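Local coordinates for protein cytochrome c (Pseudomonas aeruginosa, PDB 6RTE) that probably oxidises dihydro-heme d1 in the last step of heme d1 biosynthesis, using an eight-bladed beta-propeller and a cytochrome c domain that carries heme c, at residues L192-L204 against A214-V227. Sequence-based numbering, arbitrary orientation.
Sequences LVYFASRDGWVTL and AEVRAGLNTRNLAV. With HEC (heme c), chain C.
The backbone oxygen of Asp-199 is gripped by two nitrogens of Arg-217. Arg-217 NE lies 2.9 Å from Asp-199 O and Arg-217 NH2 2.8 Å from it. The oxygen sits at the guanidinium edge, close to its plane. NH2 also bonds to the carbonyl of Leu-56. The arginine reaches this oxygen because its chain is extended from CG to NE, with CG anti to the backbone N (chi1 -170°). On the way it passes over the indole of Trp-201. Arg-217 CB sits 3.6 Å from the centroid of the six-membered ring, a CH-pi contact over the face. Farther along the hairpin, Thr-203 OG1 donates to the anti lone pair of Glu-215 OE2 at 2.7 Å. Arg-177 adds a salt bridge to the same oxygen.

Strands 201-204 and 214-217 form the outer antiparallel hairpin of one blade of the beta-propeller. After 217 the chain crosses to strand 221-227, which begins the next blade. Leu-225 packs between the two sheets. Its CD2 meets Val-202 CG1 tip to tip at 3.6 Å and also touches Ala-196 CB. Val-227 CG2 lies over a face of the Tyr-194 ring.

At the turn, Arg-198 O accepts from Thr-222 N (2.9 Å). Arg-198 NE forms a salt bridge with Asp-199 OD1. Arg-198 NH1 and NH2 both donate to heme c propionate oxygen O1A, with NH1 at 2.8 Å. One water links Asp-199 OD1, Leu-220 O and Asn-221 ND2.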
loop_
_atom_site.group_PDB
_atom_site.type_symbol
_atom_site.label_atom_id
_atom_site.label_comp_id
_atom_site.label_asym_id
_atom_site.label_seq_id
_atom_site.Cartn_x
_atom_site.Cartn_y
_atom_site.Cartn_z
ATOM N N LEU A 192 -7.058 -14.042 -8.477
ATOM C CA LEU A 192 -7.836 -12.957 -7.895
ATOM C C LEU A 192 -6.923 -11.876 -7.320
ATOM O O LEU A 192 -5.838 -12.163 -6.800
ATOM C CB LEU A 192 -8.766 -13.485 -6.802
ATOM C CG LEU A 192 -9.704 -14.636 -7.191
ATOM C CD1 LEU A 192 -10.402 -15.169 -5.951
ATOM C CD2 LEU A 192 -10.726 -14.211 -8.250
ATOM N N VAL A 193 -7.375 -10.628 -7.399
ATOM C CA VAL A 193 -6.615 -9.493 -6.877
ATOM C C VAL A 193 -7.540 -8.647 -6.009
ATOM O O VAL A 193 -8.721 -8.450 -6.332
ATOM C CB VAL A 193 -5.946 -8.677 -8.004
ATOM C CG1 VAL A 193 -6.930 -8.235 -9.036
ATOM C CG2 VAL A 193 -5.183 -7.477 -7.439
ATOM N N TYR A 194 -7.002 -8.191 -4.883
ATOM C CA TYR A 194 -7.746 -7.500 -3.834
ATOM C C TYR A 194 -7.160 -6.107 -3.660
ATOM O O TYR A 194 -5.952 -5.966 -3.453
ATOM C CB TYR A 194 -7.678 -8.283 -2.511
ATOM C CG TYR A 194 -8.209 -9.694 -2.598
ATOM C CD1 TYR A 194 -7.447 -10.720 -3.169
ATOM C CD2 TYR A 194 -9.472 -10.008 -2.128
ATOM C CE1 TYR A 194 -7.943 -12.018 -3.264
ATOM C CE2 TYR A 194 -9.979 -11.309 -2.220
ATOM C CZ TYR A 194 -9.215 -12.303 -2.789
ATOM O OH TYR A 194 -9.731 -13.590 -2.876
ATOM N N PHE A 195 -8.012 -5.091 -3.770
ATOM C CA PHE A 195 -7.626 -3.701 -3.636
ATOM C C PHE A 195 -8.251 -3.110 -2.374
ATOM O O PHE A 195 -9.393 -3.426 -2.031
ATOM C CB PHE A 195 -8.095 -2.874 -4.844
ATOM C CG PHE A 195 -7.571 -3.355 -6.170
ATOM C CD1 PHE A 195 -6.347 -2.903 -6.653
ATOM C CD2 PHE A 195 -8.321 -4.225 -6.952
ATOM C CE1 PHE A 195 -5.868 -3.328 -7.902
ATOM C CE2 PHE A 195 -7.854 -4.651 -8.202
ATOM C CZ PHE A 195 -6.627 -4.204 -8.674
ATOM N N ALA A 196 -7.518 -2.229 -1.707
ATOM C CA ALA A 196 -8.063 -1.439 -0.609
ATOM C C ALA A 196 -7.965 0.031 -0.981
ATOM O O ALA A 196 -6.971 0.466 -1.580
ATOM C CB ALA A 196 -7.324 -1.715 0.702
ATOM N N SER A 197 -8.995 0.798 -0.644
ATOM C CA SER A 197 -8.986 2.226 -0.923
ATOM C C SER A 197 -8.887 3.006 0.380
ATOM O O SER A 197 -9.198 2.509 1.470
ATOM C CB SER A 197 -10.235 2.661 -1.716
ATOM O OG SER A 197 -11.344 2.909 -0.871
ATOM N N ARG A 198 -8.445 4.254 0.239
ATOM C CA ARG A 198 -8.251 5.121 1.388
ATOM C C ARG A 198 -9.498 5.204 2.251
ATOM O O ARG A 198 -9.419 5.148 3.488
ATOM C CB ARG A 198 -7.855 6.522 0.912
ATOM C CG ARG A 198 -7.639 7.524 2.053
ATOM C CD ARG A 198 -7.461 8.923 1.515
ATOM N NE ARG A 198 -8.737 9.592 1.319
ATOM C CZ ARG A 198 -8.890 10.773 0.725
ATOM N NH1 ARG A 198 -7.843 11.437 0.232
ATOM N NH2 ARG A 198 -10.104 11.291 0.611
ATOM N N ASP A 199 -10.659 5.360 1.628
ATOM C CA ASP A 199 -11.899 5.605 2.361
ATOM C C ASP A 199 -12.636 4.322 2.720
ATOM O O ASP A 199 -13.813 4.374 3.096
ATOM C CB ASP A 199 -12.779 6.559 1.555
ATOM C CG ASP A 199 -12.090 7.888 1.296
ATOM O OD1 ASP A 199 -11.210 8.254 2.112
ATOM O OD2 ASP A 199 -12.404 8.561 0.288
ATOM N N GLY A 200 -11.968 3.174 2.625
ATOM C CA GLY A 200 -12.435 1.957 3.277
ATOM C C GLY A 200 -13.012 0.900 2.363
ATOM O O GLY A 200 -13.493 -0.124 2.866
ATOM N N TRP A 201 -12.974 1.099 1.050
ATOM C CA TRP A 201 -13.584 0.162 0.117
ATOM C C TRP A 201 -12.599 -0.934 -0.268
ATOM O O TRP A 201 -11.421 -0.672 -0.529
ATOM C CB TRP A 201 -14.077 0.883 -1.132
ATOM C CG TRP A 201 -15.298 1.696 -0.871
ATOM C CD1 TRP A 201 -15.347 3.028 -0.546
ATOM C CD2 TRP A 201 -16.650 1.238 -0.881
ATOM N NE1 TRP A 201 -16.650 3.421 -0.362
ATOM C CE2 TRP A 201 -17.469 2.345 -0.557
ATOM C CE3 TRP A 201 -17.253 0.008 -1.127
ATOM C CZ2 TRP A 201 -18.851 2.249 -0.486
ATOM C CZ3 TRP A 201 -18.628 -0.085 -1.050
ATOM C CH2 TRP A 201 -19.410 1.027 -0.738
ATOM N N VAL A 202 -13.090 -2.167 -0.288
ATOM C CA VAL A 202 -12.307 -3.321 -0.721
ATOM C C VAL A 202 -12.943 -3.856 -1.997
ATOM O O VAL A 202 -14.168 -4.038 -2.051
ATOM C CB VAL A 202 -12.255 -4.414 0.360
ATOM C CG1 VAL A 202 -11.426 -5.598 -0.126
ATOM C CG2 VAL A 202 -11.695 -3.860 1.665
ATOM N N THR A 203 -12.112 -4.121 -3.010
ATOM C CA THR A 203 -12.564 -4.584 -4.316
ATOM C C THR A 203 -11.900 -5.920 -4.633
ATOM O O THR A 203 -10.682 -6.062 -4.499
ATOM C CB THR A 203 -12.233 -3.557 -5.420
ATOM O OG1 THR A 203 -12.796 -2.279 -5.084
ATOM C CG2 THR A 203 -12.776 -3.998 -6.792
ATOM N N LEU A 204 -12.706 -6.897 -5.045
ATOM C CA LEU A 204 -12.226 -8.192 -5.519
ATOM C C LEU A 204 -12.390 -8.246 -7.030
ATOM O O LEU A 204 -13.496 -8.058 -7.545
ATOM C CB LEU A 204 -12.993 -9.331 -4.849
ATOM C CG LEU A 204 -12.743 -10.754 -5.366
ATOM C CD1 LEU A 204 -11.261 -11.105 -5.363
ATOM C CD2 LEU A 204 -13.553 -11.741 -4.524
ATOM N N ALA A 214 -16.780 -8.550 -6.420
ATOM C CA ALA A 214 -17.488 -8.025 -5.267
ATOM C C ALA A 214 -16.762 -6.792 -4.753
ATOM O O ALA A 214 -15.576 -6.581 -5.033
ATOM C CB ALA A 214 -17.597 -9.080 -4.158
ATOM N N GLU A 215 -17.494 -5.988 -3.982
ATOM C CA GLU A 215 -16.918 -4.880 -3.247
ATOM C C GLU A 215 -17.651 -4.747 -1.919
ATOM O O GLU A 215 -18.837 -5.070 -1.804
ATOM C CB GLU A 215 -17.017 -3.547 -4.000
ATOM C CG GLU A 215 -16.365 -3.547 -5.383
ATOM C CD GLU A 215 -16.304 -2.143 -5.967
ATOM O OE1 GLU A 215 -17.327 -1.696 -6.538
ATOM O OE2 GLU A 215 -15.247 -1.480 -5.819
ATOM N N VAL A 216 -16.934 -4.254 -0.916
ATOM C CA VAL A 216 -17.505 -4.025 0.401
ATOM C C VAL A 216 -16.752 -2.845 0.995
ATOM O O VAL A 216 -15.594 -2.589 0.655
ATOM C CB VAL A 216 -17.441 -5.299 1.280
ATOM C CG1 VAL A 216 -16.034 -5.584 1.806
ATOM C CG2 VAL A 216 -18.448 -5.231 2.432
ATOM N N ARG A 217 -17.439 -2.084 1.835
ATOM C CA ARG A 217 -16.803 -1.000 2.572
ATOM C C ARG A 217 -16.506 -1.511 3.973
ATOM O O ARG A 217 -17.419 -1.661 4.795
ATOM C CB ARG A 217 -17.656 0.257 2.624
ATOM C CG ARG A 217 -16.842 1.433 3.195
ATOM C CD ARG A 217 -17.620 2.758 3.239
ATOM N NE ARG A 217 -16.675 3.838 3.466
ATOM C CZ ARG A 217 -16.999 5.116 3.608
ATOM N NH1 ARG A 217 -18.262 5.492 3.564
ATOM N NH2 ARG A 217 -16.037 6.008 3.796
ATOM N N ALA A 218 -15.237 -1.753 4.244
ATOM C CA ALA A 218 -14.816 -2.338 5.508
ATOM C C ALA A 218 -14.583 -1.311 6.608
ATOM O O ALA A 218 -14.604 -1.678 7.789
ATOM C CB ALA A 218 -13.533 -3.145 5.283
ATOM N N GLY A 219 -14.349 -0.057 6.256
ATOM C CA GLY A 219 -14.099 0.977 7.245
ATOM C C GLY A 219 -14.298 2.345 6.637
ATOM O O GLY A 219 -14.803 2.480 5.524
ATOM N N LEU A 220 -13.895 3.375 7.396
ATOM C CA LEU A 220 -13.987 4.753 6.925
ATOM C C LEU A 220 -12.643 5.329 6.508
ATOM O O LEU A 220 -12.599 6.220 5.660
ATOM C CB LEU A 220 -14.585 5.647 8.028
ATOM C CG LEU A 220 -15.993 5.266 8.481
ATOM C CD1 LEU A 220 -16.458 6.178 9.627
ATOM C CD2 LEU A 220 -16.961 5.352 7.326
ATOM N N ASN A 221 -11.558 4.861 7.115
ATOM C CA ASN A 221 -10.201 5.207 6.701
ATOM C C ASN A 221 -9.368 3.947 6.881
ATOM O O ASN A 221 -9.185 3.465 8.013
ATOM C CB ASN A 221 -9.635 6.373 7.498
ATOM C CG ASN A 221 -8.315 6.874 6.940
ATOM O OD1 ASN A 221 -7.253 6.605 7.492
ATOM N ND2 ASN A 221 -8.380 7.602 5.840
ATOM N N THR A 222 -8.878 3.406 5.772
ATOM C CA THR A 222 -8.257 2.088 5.734
ATOM C C THR A 222 -6.776 2.227 5.406
ATOM O O THR A 222 -6.380 3.112 4.645
ATOM C CB THR A 222 -8.953 1.205 4.697
ATOM O OG1 THR A 222 -10.276 0.919 5.156
ATOM C CG2 THR A 222 -8.201 -0.115 4.477
ATOM N N ARG A 223 -5.960 1.363 6.005
ATOM C CA ARG A 223 -4.517 1.372 5.792
ATOM C C ARG A 223 -4.087 0.372 4.721
ATOM O O ARG A 223 -3.493 0.757 3.712
ATOM C CB ARG A 223 -3.789 1.097 7.115
ATOM C CG ARG A 223 -3.883 2.244 8.116
ATOM C CD ARG A 223 -2.917 3.384 7.780
ATOM N NE ARG A 223 -1.566 3.063 8.236
ATOM C CZ ARG A 223 -0.561 3.930 8.288
ATOM N NH1 ARG A 223 -0.732 5.185 7.896
ATOM N NH2 ARG A 223 0.619 3.532 8.734
ATOM N N ASN A 224 -4.360 -0.909 4.917
ATOM C CA ASN A 224 -4.036 -1.897 3.896
ATOM C C ASN A 224 -4.807 -3.174 4.203
ATOM O O ASN A 224 -5.603 -3.241 5.150
ATOM C CB ASN A 224 -2.515 -2.141 3.799
ATOM C CG ASN A 224 -1.981 -3.039 4.904
ATOM O OD1 ASN A 224 -2.400 -2.964 6.053
ATOM N ND2 ASN A 224 -1.045 -3.914 4.544
ATOM N N LEU A 225 -4.596 -4.187 3.369
ATOM C CA LEU A 225 -5.202 -5.485 3.620
ATOM C C LEU A 225 -4.199 -6.574 3.300
ATOM O O LEU A 225 -3.149 -6.333 2.701
ATOM C CB LEU A 225 -6.504 -5.676 2.820
ATOM C CG LEU A 225 -6.478 -5.590 1.296
ATOM C CD1 LEU A 225 -5.799 -6.791 0.653
ATOM C CD2 LEU A 225 -7.920 -5.460 0.809
ATOM N N ALA A 226 -4.540 -7.786 3.724
ATOM C CA ALA A 226 -3.695 -8.953 3.539
ATOM C C ALA A 226 -4.617 -10.132 3.260
ATOM O O ALA A 226 -5.769 -10.156 3.699
ATOM C CB ALA A 226 -2.807 -9.213 4.768
ATOM N N VAL A 227 -4.109 -11.077 2.479
ATOM C CA VAL A 227 -4.838 -12.290 2.100
ATOM C C VAL A 227 -4.116 -13.477 2.715
ATOM O O VAL A 227 -2.883 -13.571 2.639
ATOM C CB VAL A 227 -4.939 -12.422 0.572
ATOM C CG1 VAL A 227 -5.751 -13.684 0.158
ATOM C CG2 VAL A 227 -5.560 -11.149 -0.022
HETATM FE FE HEC C . -15.635 17.903 -3.666
HETATM C CHA HEC C . -12.712 16.300 -4.151
HETATM C CHB HEC C . -14.302 19.601 -0.979
HETATM C CHC HEC C . -18.537 19.820 -3.389
HETATM C CHD HEC C . -17.196 15.933 -5.916
HETATM N NA HEC C . -13.868 17.960 -2.743
HETATM C C1A HEC C . -12.784 17.202 -3.115
HETATM C C2A HEC C . -11.699 17.484 -2.248
HETATM C C3A HEC C . -12.139 18.411 -1.363
HETATM C C4A HEC C . -13.493 18.706 -1.661
HETATM C CMA HEC C . -11.330 19.005 -0.251
HETATM C CAA HEC C . -10.318 16.867 -2.302
HETATM C CBA HEC C . -10.336 15.566 -1.481
HETATM C CGA HEC C . -9.068 14.750 -1.498
HETATM O O1A HEC C . -9.063 13.610 -0.969
HETATM O O2A HEC C . -8.036 15.174 -2.031
HETATM N NB HEC C . -16.295 19.438 -2.396
HETATM C C1B HEC C . -15.599 19.956 -1.389
HETATM C C2B HEC C . -16.373 20.967 -0.747
HETATM C C3B HEC C . -17.567 21.060 -1.408
HETATM C C4B HEC C . -17.491 20.047 -2.483
HETATM C CMB HEC C . -15.932 21.778 0.435
HETATM C CAB HEC C . -18.750 21.950 -1.226
HETATM C CBB HEC C . -18.277 23.368 -0.910
HETATM N NC HEC C . -17.547 17.904 -4.504
HETATM C C1C HEC C . -18.582 18.743 -4.269
HETATM C C2C HEC C . -19.677 18.343 -5.064
HETATM C C3C HEC C . -19.290 17.234 -5.804
HETATM C C4C HEC C . -17.943 16.962 -5.419
HETATM C CMC HEC C . -21.002 19.046 -5.065
HETATM C CAC HEC C . -20.016 16.374 -6.762
HETATM C CBC HEC C . -20.457 16.925 -8.113
HETATM N ND HEC C . -15.087 16.462 -4.772
HETATM C C1D HEC C . -15.845 15.771 -5.627
HETATM C C2D HEC C . -15.049 14.733 -6.297
HETATM C C3D HEC C . -13.805 14.829 -5.819
HETATM C C4D HEC C . -13.849 15.923 -4.843
HETATM C CMD HEC C . -15.541 13.752 -7.328
HETATM C CAD HEC C . -12.625 13.965 -6.191
HETATM C CBD HEC C . -11.886 14.529 -7.407
HETATM C CGD HEC C . -10.688 13.698 -7.805
HETATM O O1D HEC C . -10.847 12.713 -8.542
HETATM O O2D HEC C . -9.543 13.977 -7.421
HETATM O O HOH W 1 -11.019 8.257 4.771
#